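Local coordinates for aminotransferase, class V family protein (Trichomonas vaginalis, PDB 5F8V) that probably catalyses the pyridoxal-phosphate-dependent, reversible transfer of an amino group between O-phospho-L-serine and 2-oxoglutarate, a step of L-serine biosynthesis, at residues Q165-V170 with E191-I196; Y150-D155 with P173-M178; A278-E283 with A357-V362. All coordinates share one frame; numbering follows the deposited sequence.

Interaction 1: residues Q165-V170 with E191-I196; sequences QQFPDV and EKVGCI
Phe167 overlaps Val193 through one corner of its ring: CE2 lies 3.5 Å from Val193 CG2, the two side chains crossing at a slant and the methyl neither squarely over the ring nor at its edge. Further round the ring, CZ comes within a looser 4.5 Å of Ile196 CD1. Near the ring plane, at its edge, stands Lys192 CD, which also packs 4.0 Å from Phe167 CB. The lysine thus spends its aliphatic stem on the phenylalanine and its ammonium on polar groups beyond. A bend at the last torsion (chi4 -69°) sets NZ 3.5 Å from Asp169 OD1, a long salt bridge at a partly exposed margin. In the large domain of this class-V aminotransferase, the 165-170 loop lies over one face of the central sheet, where Phe167 also touches Leu174 and Ile176 of strand 174-177 and Tyr153 of strand 148-154; Val193 belongs to strand 193-199 of that sheet. Water 1 ties the polar groups together. It donates to Pro168 O at 2.9 Å, accepts from Val170 N at 3.1 Å and takes a weak bond from Lys192 NZ. Asp169 gives its own carbonyl oxygen to Arg139 NE, a second hold on the loop.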
ATOM      1  N   GLN A 165      28.715   3.072   7.851  1.00 18.45           N
ATOM      2  CA  GLN A 165      28.785   3.428   9.275  1.00 20.26           C
ATOM      3  C   GLN A 165      28.381   4.890   9.530  1.00 20.84           C
ATOM      4  O   GLN A 165      27.836   5.203  10.588  1.00 20.47           O
ATOM      5  CB  GLN A 165      30.180   3.139   9.838  1.00 21.33           C
ATOM      6  CG  GLN A 165      30.551   1.665   9.746  1.00 22.47           C
ATOM      7  CD  GLN A 165      31.757   1.290  10.590  1.00 24.09           C
ATOM      8  OE1 GLN A 165      32.714   2.057  10.706  1.00 25.67           O
ATOM      9  NE2 GLN A 165      31.720   0.095  11.181  1.00 24.76           N
ATOM     10  N   GLN A 166      28.653   5.766   8.561  1.00 22.18           N
ATOM     11  CA  GLN A 166      28.273   7.185   8.623  1.00 23.29           C
ATOM     12  C   GLN A 166      27.854   7.668   7.237  1.00 22.40           C
ATOM     13  O   GLN A 166      28.190   7.032   6.239  1.00 22.17           O
ATOM     14  CB  GLN A 166      29.442   8.023   9.160  1.00 25.48           C
ATOM     15  CG  GLN A 166      30.645   8.109   8.227  1.00 26.94           C
ATOM     16  CD  GLN A 166      31.951   8.379   8.954  1.00 29.73           C
ATOM     17  OE1 GLN A 166      32.544   9.452   8.818  1.00 30.96           O
ATOM     18  NE2 GLN A 166      32.412   7.399   9.726  1.00 31.24           N
ATOM     19  N   PHE A 167      27.122   8.781   7.168  1.00 21.42           N
ATOM     20  CA  PHE A 167      26.685   9.326   5.872  1.00 20.79           C
ATOM     21  C   PHE A 167      27.901   9.761   5.043  1.00 20.56           C
ATOM     22  O   PHE A 167      28.883  10.237   5.606  1.00 19.44           O
ATOM     23  CB  PHE A 167      25.751  10.535   6.039  1.00 20.48           C
ATOM     24  CG  PHE A 167      24.405  10.226   6.667  1.00 20.38           C
ATOM     25  CD1 PHE A 167      23.946   8.916   6.873  1.00 19.72           C
ATOM     26  CD2 PHE A 167      23.570  11.279   7.029  1.00 20.06           C
ATOM     27  CE1 PHE A 167      22.710   8.685   7.445  1.00 19.88           C
ATOM     28  CE2 PHE A 167      22.328  11.044   7.593  1.00 19.50           C
ATOM     29  CZ  PHE A 167      21.898   9.750   7.803  1.00 19.52           C
ATOM     30  N   PRO A 168      27.843   9.583   3.706  1.00 20.94           N
ATOM     31  CA  PRO A 168      28.894  10.135   2.851  1.00 21.54           C
ATOM     32  C   PRO A 168      28.986  11.664   2.931  1.00 22.28           C
ATOM     33  O   PRO A 168      28.009  12.332   3.297  1.00 21.90           O
ATOM     34  CB  PRO A 168      28.467   9.718   1.439  1.00 21.12           C
ATOM     35  CG  PRO A 168      27.547   8.570   1.629  1.00 21.22           C
ATOM     36  CD  PRO A 168      26.843   8.838   2.922  1.00 20.99           C
ATOM     37  N   ASP A 169      30.166  12.182   2.600  1.00 22.79           N
ATOM     38  CA  ASP A 169      30.415  13.613   2.491  1.00 23.61           C
ATOM     39  C   ASP A 169      30.445  13.993   1.008  1.00 22.17           C
ATOM     40  O   ASP A 169      31.407  13.691   0.301  1.00 21.37           O
ATOM     41  CB  ASP A 169      31.746  13.953   3.173  1.00 25.59           C
ATOM     42  CG  ASP A 169      32.017  15.446   3.243  1.00 27.89           C
ATOM     43  OD1 ASP A 169      31.053  16.248   3.198  1.00 30.59           O
ATOM     44  OD2 ASP A 169      33.206  15.816   3.370  1.00 29.37           O
ATOM     45  N   VAL A 170      29.368  14.620   0.540  1.00 20.79           N
ATOM     46  CA  VAL A 170      29.258  15.070  -0.845  1.00 19.97           C
ATOM     47  C   VAL A 170      28.522  16.407  -0.897  1.00 20.44           C
ATOM     48  O   VAL A 170      27.762  16.730   0.025  1.00 19.66           O
ATOM     49  CB  VAL A 170      28.528  14.043  -1.749  1.00 19.75           C
ATOM     50  CG1 VAL A 170      29.323  12.749  -1.850  1.00 19.90           C
ATOM     51  CG2 VAL A 170      27.108  13.782  -1.270  1.00 19.53           C
ATOM     52  N   GLU A 191      21.606  17.972   8.405  1.00 16.91           N
ATOM     53  CA  GLU A 191      22.026  18.979   7.419  1.00 17.08           C
ATOM     54  C   GLU A 191      22.481  18.428   6.048  1.00 16.86           C
ATOM     55  O   GLU A 191      22.446  19.159   5.060  1.00 16.36           O
ATOM     56  CB  GLU A 191      23.120  19.906   7.999  1.00 17.31           C
ATOM     57  CG  GLU A 191      24.500  19.280   8.228  1.00 17.66           C
ATOM     58  CD  GLU A 191      24.664  18.586   9.575  1.00 17.93           C
ATOM     59  OE1 GLU A 191      23.675  18.437  10.324  1.00 18.92           O
ATOM     60  OE2 GLU A 191      25.798  18.179   9.887  1.00 18.95           O
ATOM     61  N   LYS A 192      22.919  17.168   6.006  1.00 16.60           N
ATOM     62  CA  LYS A 192      23.336  16.501   4.755  1.00 16.93           C
ATOM     63  C   LYS A 192      22.191  15.900   3.941  1.00 16.57           C
ATOM     64  O   LYS A 192      22.409  15.465   2.796  1.00 16.69           O
ATOM     65  CB  LYS A 192      24.307  15.350   5.068  1.00 17.44           C
ATOM     66  CG  LYS A 192      25.571  15.738   5.803  1.00 18.24           C
ATOM     67  CD  LYS A 192      26.389  14.500   6.137  1.00 19.11           C
ATOM     68  CE  LYS A 192      27.756  14.876   6.687  1.00 19.80           C
ATOM     69  NZ  LYS A 192      28.638  15.483   5.655  1.00 20.66           N
ATOM     70  N   VAL A 193      20.992  15.849   4.536  1.00 16.19           N
ATOM     71  CA  VAL A 193      19.896  15.001   4.074  1.00 15.26           C
ATOM     72  C   VAL A 193      18.795  15.796   3.357  1.00 14.89           C
ATOM     73  O   VAL A 193      18.192  16.711   3.935  1.00 14.75           O
ATOM     74  CB  VAL A 193      19.254  14.255   5.268  1.00 15.63           C
ATOM     75  CG1 VAL A 193      18.070  13.395   4.811  1.00 15.40           C
ATOM     76  CG2 VAL A 193      20.286  13.409   6.000  1.00 15.68           C
ATOM     77  N   GLY A 194      18.547  15.429   2.101  1.00 14.09           N
ATOM     78  CA  GLY A 194      17.389  15.883   1.356  1.00 13.77           C
ATOM     79  C   GLY A 194      16.185  15.007   1.653  1.00 13.45           C
ATOM     80  O   GLY A 194      15.096  15.518   1.945  1.00 13.12           O
ATOM     81  N   CYS A 195      16.378  13.686   1.589  1.00 13.02           N
ATOM     82  CA  CYS A 195      15.281  12.733   1.771  1.00 12.92           C
ATOM     83  C   CYS A 195      15.756  11.381   2.314  1.00 13.04           C
ATOM     84  O   CYS A 195      16.789  10.868   1.897  1.00 12.52           O
ATOM     85  CB  CYS A 195      14.543  12.527   0.452  1.00 13.03           C
ATOM     86  SG  CYS A 195      13.179  11.335   0.505  1.00 13.55           S
ATOM     87  N   ILE A 196      15.002  10.832   3.259  1.00 12.73           N
ATOM     88  CA  ILE A 196      15.198   9.466   3.728  1.00 13.20           C
ATOM     89  C   ILE A 196      13.890   8.747   3.527  1.00 13.12           C
ATOM     90  O   ILE A 196      12.816   9.312   3.784  1.00 13.61           O
ATOM     91  CB  ILE A 196      15.632   9.419   5.213  1.00 13.29           C
ATOM     92  CG1 ILE A 196      17.097   9.830   5.337  1.00 13.27           C
ATOM     93  CG2 ILE A 196      15.436   8.033   5.818  1.00 13.76           C
ATOM     94  CD1 ILE A 196      17.545  10.147   6.749  1.00 13.32           C
TER
HETATM   95  O   HOH W   1      27.109  14.974   2.590  1.00 17.83           O

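Interaction 2: residues Y150-D155 with P173-M178; sequences YFYYCD and PLIIDM
Tyr153 is gripped by Ile175 and Asp177 through its backbone: its N donates to Ile175 O at 3.0 Å, and its O accepts from Asp177 N at 2.9 Å. Phe151 is held likewise between Pro173 O and Ile175 N, and Asp155 N closes the ladder on Asp177 O. The backbones of the intervening residues face the next strands: Tyr152 bonds Asp97 and Leu99, Leu174 bonds Lys192. These are neighbouring parallel strands, 148-154 and 174-177, in the central mixed sheet of the fold-type I aminotransferase large domain. On the face bearing Tyr152 and Asp177, water 2 joins their side chains, lying 2.7 Å from Tyr152 OH and donating to Asp177 OD2 at 2.9 Å. Asp177 OD1 bonds Ser179 OG, while OD2 lies close to the cofactor pyridine N1 of the modified Lys202, the place of the aspartate that faces this nitrogen throughout the fold type. Ile175 CD1 sits over the Tyr150 ring, 3.6 Å from its centroid, in a CH-pi contact; Tyr150 OH is hydrogen-bonded to Tyr98 OH. On the other face, which carries Tyr153 and Ile176, Tyr153 CG falls between backbone N and carbonyl carbon (chi1 86°), and the ring lies alongside Ile176, whose CG2 lies over one face, offset toward the rim. Tyr153 OH donates to Asp155 OD1 at 3.0 Å, meeting it from above the carboxylate plane. Asp155 OD2 is taken by Asn181 ND2 and a salt bridge to Arg185.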
ATOM      1  N   TYR A 150      20.779  15.669  -6.485  1.00 16.69           N
ATOM      2  CA  TYR A 150      20.958  14.911  -5.262  1.00 16.06           C
ATOM      3  C   TYR A 150      22.016  13.825  -5.454  1.00 15.98           C
ATOM      4  O   TYR A 150      22.465  13.566  -6.584  1.00 15.53           O
ATOM      5  CB  TYR A 150      19.618  14.295  -4.806  1.00 16.07           C
ATOM      6  CG  TYR A 150      18.878  13.458  -5.842  1.00 15.97           C
ATOM      7  CD1 TYR A 150      17.730  13.942  -6.474  1.00 16.17           C
ATOM      8  CD2 TYR A 150      19.296  12.161  -6.155  1.00 15.91           C
ATOM      9  CE1 TYR A 150      17.040  13.175  -7.411  1.00 16.09           C
ATOM     10  CE2 TYR A 150      18.621  11.387  -7.088  1.00 16.06           C
ATOM     11  CZ  TYR A 150      17.491  11.892  -7.707  1.00 16.13           C
ATOM     12  OH  TYR A 150      16.831  11.118  -8.623  1.00 16.15           O
ATOM     13  N   PHE A 151      22.414  13.226  -4.334  1.00 15.42           N
ATOM     14  CA  PHE A 151      23.300  12.075  -4.283  1.00 14.99           C
ATOM     15  C   PHE A 151      22.483  10.946  -3.652  1.00 14.75           C
ATOM     16  O   PHE A 151      22.170  10.998  -2.462  1.00 14.79           O
ATOM     17  CB  PHE A 151      24.535  12.387  -3.436  1.00 14.79           C
ATOM     18  CG  PHE A 151      25.530  11.264  -3.362  1.00 14.69           C
ATOM     19  CD1 PHE A 151      26.629  11.231  -4.217  1.00 15.02           C
ATOM     20  CD2 PHE A 151      25.380  10.241  -2.425  1.00 14.40           C
ATOM     21  CE1 PHE A 151      27.556  10.203  -4.139  1.00 14.84           C
ATOM     22  CE2 PHE A 151      26.293   9.210  -2.348  1.00 14.41           C
ATOM     23  CZ  PHE A 151      27.388   9.189  -3.206  1.00 14.73           C
ATOM     24  N   TYR A 152      22.120   9.954  -4.458  1.00 14.18           N
ATOM     25  CA  TYR A 152      21.288   8.842  -4.003  1.00 13.80           C
ATOM     26  C   TYR A 152      22.160   7.663  -3.609  1.00 13.28           C
ATOM     27  O   TYR A 152      23.110   7.332  -4.323  1.00 13.27           O
ATOM     28  CB  TYR A 152      20.312   8.415  -5.100  1.00 13.63           C
ATOM     29  CG  TYR A 152      19.390   7.289  -4.687  1.00 13.49           C
ATOM     30  CD1 TYR A 152      19.838   5.961  -4.649  1.00 13.38           C
ATOM     31  CD2 TYR A 152      18.067   7.544  -4.325  1.00 13.55           C
ATOM     32  CE1 TYR A 152      19.004   4.934  -4.253  1.00 13.23           C
ATOM     33  CE2 TYR A 152      17.223   6.517  -3.941  1.00 13.19           C
ATOM     34  CZ  TYR A 152      17.698   5.222  -3.911  1.00 12.99           C
ATOM     35  OH  TYR A 152      16.872   4.212  -3.530  1.00 12.90           O
ATOM     36  N   TYR A 153      21.829   7.022  -2.488  1.00 12.81           N
ATOM     37  CA  TYR A 153      22.504   5.779  -2.078  1.00 12.39           C
ATOM     38  C   TYR A 153      21.689   4.948  -1.106  1.00 12.10           C
ATOM     39  O   TYR A 153      20.746   5.438  -0.495  1.00 12.00           O
ATOM     40  CB  TYR A 153      23.883   6.067  -1.480  1.00 12.48           C
ATOM     41  CG  TYR A 153      23.918   6.401  -0.001  1.00 12.37           C
ATOM     42  CD1 TYR A 153      23.574   7.668   0.460  1.00 12.37           C
ATOM     43  CD2 TYR A 153      24.333   5.456   0.935  1.00 12.53           C
ATOM     44  CE1 TYR A 153      23.624   7.982   1.819  1.00 12.37           C
ATOM     45  CE2 TYR A 153      24.394   5.763   2.283  1.00 12.73           C
ATOM     46  CZ  TYR A 153      24.035   7.034   2.722  1.00 12.58           C
ATOM     47  OH  TYR A 153      24.104   7.320   4.063  1.00 12.49           O
ATOM     48  N   CYS A 154      22.091   3.691  -0.970  1.00 11.90           N
ATOM     49  CA  CYS A 154      21.439   2.733  -0.084  1.00 11.80           C
ATOM     50  C   CYS A 154      22.289   2.545   1.164  1.00 11.63           C
ATOM     51  O   CYS A 154      23.434   2.079   1.092  1.00 11.70           O
ATOM     52  CB  CYS A 154      21.265   1.399  -0.789  1.00 11.93           C
ATOM     53  SG  CYS A 154      20.312   0.225   0.171  1.00 12.12           S
ATOM     54  N   ASP A 155      21.736   2.922   2.308  1.00 11.28           N
ATOM     55  CA  ASP A 155      22.494   2.865   3.553  1.00 11.48           C
ATOM     56  C   ASP A 155      22.820   1.428   3.963  1.00 11.21           C
ATOM     57  O   ASP A 155      23.875   1.187   4.537  1.00 11.27           O
ATOM     58  CB  ASP A 155      21.744   3.588   4.674  1.00 11.66           C
ATOM     59  CG  ASP A 155      22.665   4.058   5.773  1.00 11.90           C
ATOM     60  OD1 ASP A 155      23.678   4.710   5.467  1.00 12.38           O
ATOM     61  OD2 ASP A 155      22.375   3.778   6.947  1.00 12.21           O
ATOM     62  N   PRO A 173      22.558  17.263  -1.713  1.00 20.18           N
ATOM     63  CA  PRO A 173      21.822  16.647  -0.604  1.00 19.87           C
ATOM     64  C   PRO A 173      21.623  15.141  -0.796  1.00 18.62           C
ATOM     65  O   PRO A 173      21.460  14.671  -1.924  1.00 18.61           O
ATOM     66  CB  PRO A 173      20.477  17.391  -0.596  1.00 19.92           C
ATOM     67  CG  PRO A 173      20.388  18.080  -1.909  1.00 20.36           C
ATOM     68  CD  PRO A 173      21.795  18.358  -2.339  1.00 20.50           C
ATOM     69  N   LEU A 174      21.657  14.405   0.306  1.00 17.56           N
ATOM     70  CA  LEU A 174      21.578  12.946   0.276  1.00 16.40           C
ATOM     71  C   LEU A 174      20.138  12.493   0.165  1.00 15.71           C
ATOM     72  O   LEU A 174      19.248  13.038   0.844  1.00 15.20           O
ATOM     73  CB  LEU A 174      22.180  12.351   1.548  1.00 16.52           C
ATOM     74  CG  LEU A 174      23.663  12.633   1.818  1.00 16.45           C
ATOM     75  CD1 LEU A 174      23.995  12.284   3.260  1.00 16.40           C
ATOM     76  CD2 LEU A 174      24.560  11.875   0.852  1.00 16.44           C
ATOM     77  N   ILE A 175      19.909  11.500  -0.688  1.00 14.48           N
ATOM     78  CA  ILE A 175      18.649  10.771  -0.701  1.00 13.79           C
ATOM     79  C   ILE A 175      18.990   9.319  -0.388  1.00 13.03           C
ATOM     80  O   ILE A 175      19.703   8.677  -1.162  1.00 12.58           O
ATOM     81  CB  ILE A 175      17.913  10.893  -2.045  1.00 13.44           C
ATOM     82  CG1 ILE A 175      17.559  12.369  -2.288  1.00 13.45           C
ATOM     83  CG2 ILE A 175      16.668  10.013  -2.029  1.00 13.64           C
ATOM     84  CD1 ILE A 175      16.663  12.645  -3.462  1.00 13.11           C
ATOM     85  N   ILE A 176      18.475   8.820   0.737  1.00 11.91           N
ATOM     86  CA  ILE A 176      18.969   7.596   1.336  1.00 11.66           C
ATOM     87  C   ILE A 176      17.870   6.530   1.434  1.00 11.59           C
ATOM     88  O   ILE A 176      16.821   6.755   2.060  1.00 11.57           O
ATOM     89  CB  ILE A 176      19.579   7.848   2.741  1.00 11.43           C
ATOM     90  CG1 ILE A 176      20.435   9.127   2.747  1.00 11.22           C
ATOM     91  CG2 ILE A 176      20.381   6.639   3.188  1.00 11.34           C
ATOM     92  CD1 ILE A 176      21.222   9.374   4.015  1.00 11.22           C
ATOM     93  N   ASP A 177      18.114   5.375   0.816  1.00 11.54           N
ATOM     94  CA  ASP A 177      17.247   4.199   1.021  1.00 11.82           C
ATOM     95  C   ASP A 177      17.699   3.498   2.291  1.00 12.33           C
ATOM     96  O   ASP A 177      18.759   2.852   2.315  1.00 12.32           O
ATOM     97  CB  ASP A 177      17.299   3.249  -0.178  1.00 11.73           C
ATOM     98  CG  ASP A 177      16.349   2.044  -0.041  1.00 11.53           C
ATOM     99  OD1 ASP A 177      15.595   1.927   0.946  1.00 11.24           O
ATOM    100  OD2 ASP A 177      16.361   1.206  -0.950  1.00 10.95           O
ATOM    101  N   MET A 178      16.884   3.635   3.339  1.00 12.52           N
ATOM    102  CA  MET A 178      17.122   2.988   4.615  1.00 13.13           C
ATOM    103  C   MET A 178      16.113   1.879   4.876  1.00 12.82           C
ATOM    104  O   MET A 178      15.771   1.594   6.038  1.00 12.13           O
ATOM    105  CB  MET A 178      17.041   4.035   5.715  1.00 13.75           C
ATOM    106  CG  MET A 178      18.162   5.059   5.643  1.00 14.39           C
ATOM    107  SD  MET A 178      18.095   6.080   7.123  1.00 16.40           S
ATOM    108  CE  MET A 178      19.721   6.844   7.096  1.00 16.38           C
TER
HETATM  109  O   HOH W   2      17.979   1.775  -3.333  1.00  8.69           O

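Interaction 3: residues A278-E283 with A357-V362; sequences AKKVYE and AVDALV
Lys280 NZ reaches Asp359 OD1 at 3.3 Å, a salt bridge that includes a weak hydrogen bond. The lysine gets there by stretching: its chain is extended beyond CG, carrying the ammonium across to the facing helix to meet the carboxylate at a slant. CG of Asp359 stands anti to the carbonyl carbon (chi1 -78°), and although the bond from CA to CB heads away from the facing helix, the carboxylate turns back to the ammonium. Beside this ion pair the contact is aliphatic. Val358 CG1 touches Val281 CG2 at 3.9 Å, the two side chains crossing at about a right angle, and rests 4.1 Å from Lys280 CB. Segments 278-283 and 357-362 run almost parallel, 6° apart with axes 9.9 Å from each other; they belong to helices 267-286 and 355-367, two helices of the C-terminal domain in this aminotransferase fold. The valines and the stem of Lys280 make the join. One turn on from Val358, Val362 CG2 lies 4.0 Å from Lys280 O, and the same valine packs on Ala284. Val281 is buried further by Met305 of strand 304-307, while Val358 also touches Lys277, one turn before Val281 on the same helix.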
ATOM      1  N   ALA A 278      24.871  -9.128  15.700  1.00 15.76           N
ATOM      2  CA  ALA A 278      25.730  -9.205  14.501  1.00 15.94           C
ATOM      3  C   ALA A 278      27.122  -9.764  14.794  1.00 16.48           C
ATOM      4  O   ALA A 278      27.616 -10.601  14.046  1.00 16.93           O
ATOM      5  CB  ALA A 278      25.853  -7.848  13.827  1.00 15.94           C
ATOM      6  N   LYS A 279      27.727  -9.309  15.889  1.00 17.27           N
ATOM      7  CA  LYS A 279      29.074  -9.747  16.302  1.00 18.28           C
ATOM      8  C   LYS A 279      29.130 -11.270  16.533  1.00 17.39           C
ATOM      9  O   LYS A 279      30.050 -11.942  16.058  1.00 16.20           O
ATOM     10  CB  LYS A 279      29.502  -8.991  17.564  1.00 19.59           C
ATOM     11  CG  LYS A 279      30.944  -9.208  18.002  1.00 21.29           C
ATOM     12  CD  LYS A 279      31.163  -8.658  19.408  1.00 22.61           C
ATOM     13  CE  LYS A 279      32.627  -8.747  19.837  1.00 23.42           C
ATOM     14  NZ  LYS A 279      33.475  -7.760  19.104  1.00 24.49           N
ATOM     15  N   LYS A 280      28.133 -11.797  17.236  1.00 17.06           N
ATOM     16  CA  LYS A 280      27.974 -13.252  17.406  1.00 17.29           C
ATOM     17  C   LYS A 280      27.869 -13.993  16.059  1.00 16.54           C
ATOM     18  O   LYS A 280      28.542 -14.999  15.860  1.00 16.51           O
ATOM     19  CB  LYS A 280      26.748 -13.572  18.270  1.00 18.13           C
ATOM     20  CG  LYS A 280      26.886 -13.190  19.744  1.00 18.63           C
ATOM     21  CD  LYS A 280      25.673 -13.669  20.539  1.00 19.56           C
ATOM     22  CE  LYS A 280      25.927 -13.636  22.044  1.00 20.26           C
ATOM     23  NZ  LYS A 280      24.709 -14.001  22.824  1.00 20.62           N
ATOM     24  N   VAL A 281      27.059 -13.478  15.132  1.00 15.57           N
ATOM     25  CA  VAL A 281      26.866 -14.148  13.841  1.00 15.29           C
ATOM     26  C   VAL A 281      28.177 -14.117  13.045  1.00 15.57           C
ATOM     27  O   VAL A 281      28.567 -15.135  12.480  1.00 15.42           O
ATOM     28  CB  VAL A 281      25.710 -13.551  13.003  1.00 15.01           C
ATOM     29  CG1 VAL A 281      25.610 -14.227  11.645  1.00 14.73           C
ATOM     30  CG2 VAL A 281      24.373 -13.660  13.730  1.00 15.18           C
ATOM     31  N   TYR A 282      28.857 -12.964  13.021  1.00 15.81           N
ATOM     32  CA  TYR A 282      30.119 -12.834  12.276  1.00 16.20           C
ATOM     33  C   TYR A 282      31.253 -13.657  12.871  1.00 17.12           C
ATOM     34  O   TYR A 282      32.050 -14.219  12.128  1.00 17.30           O
ATOM     35  CB  TYR A 282      30.557 -11.360  12.123  1.00 15.82           C
ATOM     36  CG  TYR A 282      29.743 -10.604  11.096  1.00 15.32           C
ATOM     37  CD1 TYR A 282      29.704 -11.029   9.773  1.00 14.92           C
ATOM     38  CD2 TYR A 282      29.001  -9.461  11.442  1.00 15.45           C
ATOM     39  CE1 TYR A 282      28.966 -10.356   8.822  1.00 14.72           C
ATOM     40  CE2 TYR A 282      28.256  -8.771  10.485  1.00 14.90           C
ATOM     41  CZ  TYR A 282      28.246  -9.226   9.169  1.00 14.70           C
ATOM     42  OH  TYR A 282      27.514  -8.591   8.178  1.00 14.27           O
ATOM     43  N   GLU A 283      31.333 -13.717  14.196  1.00 18.44           N
ATOM     44  CA  GLU A 283      32.306 -14.588  14.857  1.00 20.64           C
ATOM     45  C   GLU A 283      32.007 -16.082  14.585  1.00 19.94           C
ATOM     46  O   GLU A 283      32.935 -16.864  14.462  1.00 19.78           O
ATOM     47  CB  GLU A 283      32.429 -14.272  16.363  1.00 22.37           C
ATOM     48  CG  GLU A 283      33.282 -15.230  17.206  1.00 25.07           C
ATOM     49  CD  GLU A 283      34.756 -15.321  16.790  1.00 27.44           C
ATOM     50  OE1 GLU A 283      35.097 -15.116  15.604  1.00 30.57           O
ATOM     51  OE2 GLU A 283      35.598 -15.627  17.665  1.00 30.40           O
ATOM     52  N   ALA A 357      17.146 -16.549  18.950  1.00 15.41           N
ATOM     53  CA  ALA A 357      17.234 -17.017  17.561  1.00 14.79           C
ATOM     54  C   ALA A 357      18.678 -17.052  17.074  1.00 14.33           C
ATOM     55  O   ALA A 357      19.108 -18.036  16.458  1.00 13.77           O
ATOM     56  CB  ALA A 357      16.392 -16.147  16.639  1.00 14.78           C
ATOM     57  N   VAL A 358      19.412 -15.978  17.363  1.00 13.87           N
ATOM     58  CA  VAL A 358      20.825 -15.889  17.027  1.00 14.07           C
ATOM     59  C   VAL A 358      21.621 -16.995  17.743  1.00 14.19           C
ATOM     60  O   VAL A 358      22.482 -17.624  17.121  1.00 14.66           O
ATOM     61  CB  VAL A 358      21.414 -14.492  17.350  1.00 13.96           C
ATOM     62  CG1 VAL A 358      22.930 -14.487  17.205  1.00 13.86           C
ATOM     63  CG2 VAL A 358      20.791 -13.416  16.456  1.00 14.18           C
ATOM     64  N   ASP A 359      21.349 -17.209  19.030  1.00 14.12           N
ATOM     65  CA  ASP A 359      21.966 -18.323  19.790  1.00 14.73           C
ATOM     66  C   ASP A 359      21.718 -19.697  19.151  1.00 14.28           C
ATOM     67  O   ASP A 359      22.628 -20.505  19.065  1.00 14.34           O
ATOM     68  CB  ASP A 359      21.458 -18.378  21.236  1.00 15.00           C
ATOM     69  CG  ASP A 359      22.101 -17.350  22.151  1.00 15.31           C
ATOM     70  OD1 ASP A 359      23.106 -16.720  21.807  1.00 16.05           O
ATOM     71  OD2 ASP A 359      21.583 -17.174  23.270  1.00 17.12           O
ATOM     72  N   ALA A 360      20.489 -19.953  18.724  1.00 14.02           N
ATOM     73  CA  ALA A 360      20.150 -21.182  17.992  1.00 14.18           C
ATOM     74  C   ALA A 360      20.864 -21.300  16.631  1.00 14.55           C
ATOM     75  O   ALA A 360      21.288 -22.397  16.244  1.00 14.10           O
ATOM     76  CB  ALA A 360      18.654 -21.275  17.798  1.00 14.25           C
ATOM     77  N   LEU A 361      21.007 -20.179  15.925  1.00 14.54           N
ATOM     78  CA  LEU A 361      21.750 -20.166  14.664  1.00 15.07           C
ATOM     79  C   LEU A 361      23.233 -20.482  14.864  1.00 15.30           C
ATOM     80  O   LEU A 361      23.792 -21.309  14.149  1.00 16.00           O
ATOM     81  CB  LEU A 361      21.589 -18.819  13.943  1.00 15.03           C
ATOM     82  CG  LEU A 361      22.323 -18.689  12.609  1.00 15.02           C
ATOM     83  CD1 LEU A 361      21.869 -19.776  11.634  1.00 14.75           C
ATOM     84  CD2 LEU A 361      22.130 -17.295  12.029  1.00 15.16           C
ATOM     85  N   VAL A 362      23.853 -19.825  15.841  1.00 15.77           N
ATOM     86  CA  VAL A 362      25.271 -20.031  16.177  1.00 15.97           C
ATOM     87  C   VAL A 362      25.553 -21.490  16.557  1.00 16.53           C
ATOM     88  O   VAL A 362      26.585 -22.049  16.161  1.00 16.44           O
ATOM     89  CB  VAL A 362      25.720 -19.073  17.311  1.00 15.89           C
ATOM     90  CG1 VAL A 362      27.091 -19.444  17.876  1.00 15.90           C
ATOM     91  CG2 VAL A 362      25.727 -17.626  16.820  1.00 15.58           C
TER

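How the interactions relate
Interactions 1 and 2 form one continuous region, their centres 7 Å apart, whereas interaction 3 lies about 30 Å from either, centre to centre. Along the chain the segments of the first two alternate, 150-155, 165-170, 173-178 and 191-196, so the loop comes between strands 148-154 and 174-177 in sequence and lies over them in space. Strands 174-177 and 193-199 are neighbours in the sheet: Gly194 N to Leu174 O and Lys192 O to Leu174 N, both 2.8 Å, are probable hydrogen bonds joining the contacts. Interaction 3 comes later, pairing helices 267-286 and 355-367. This part of the cofactor-facing sheet and its covering loop come from one short run of chain, while the distant helix pair joins segments 74 residues apart.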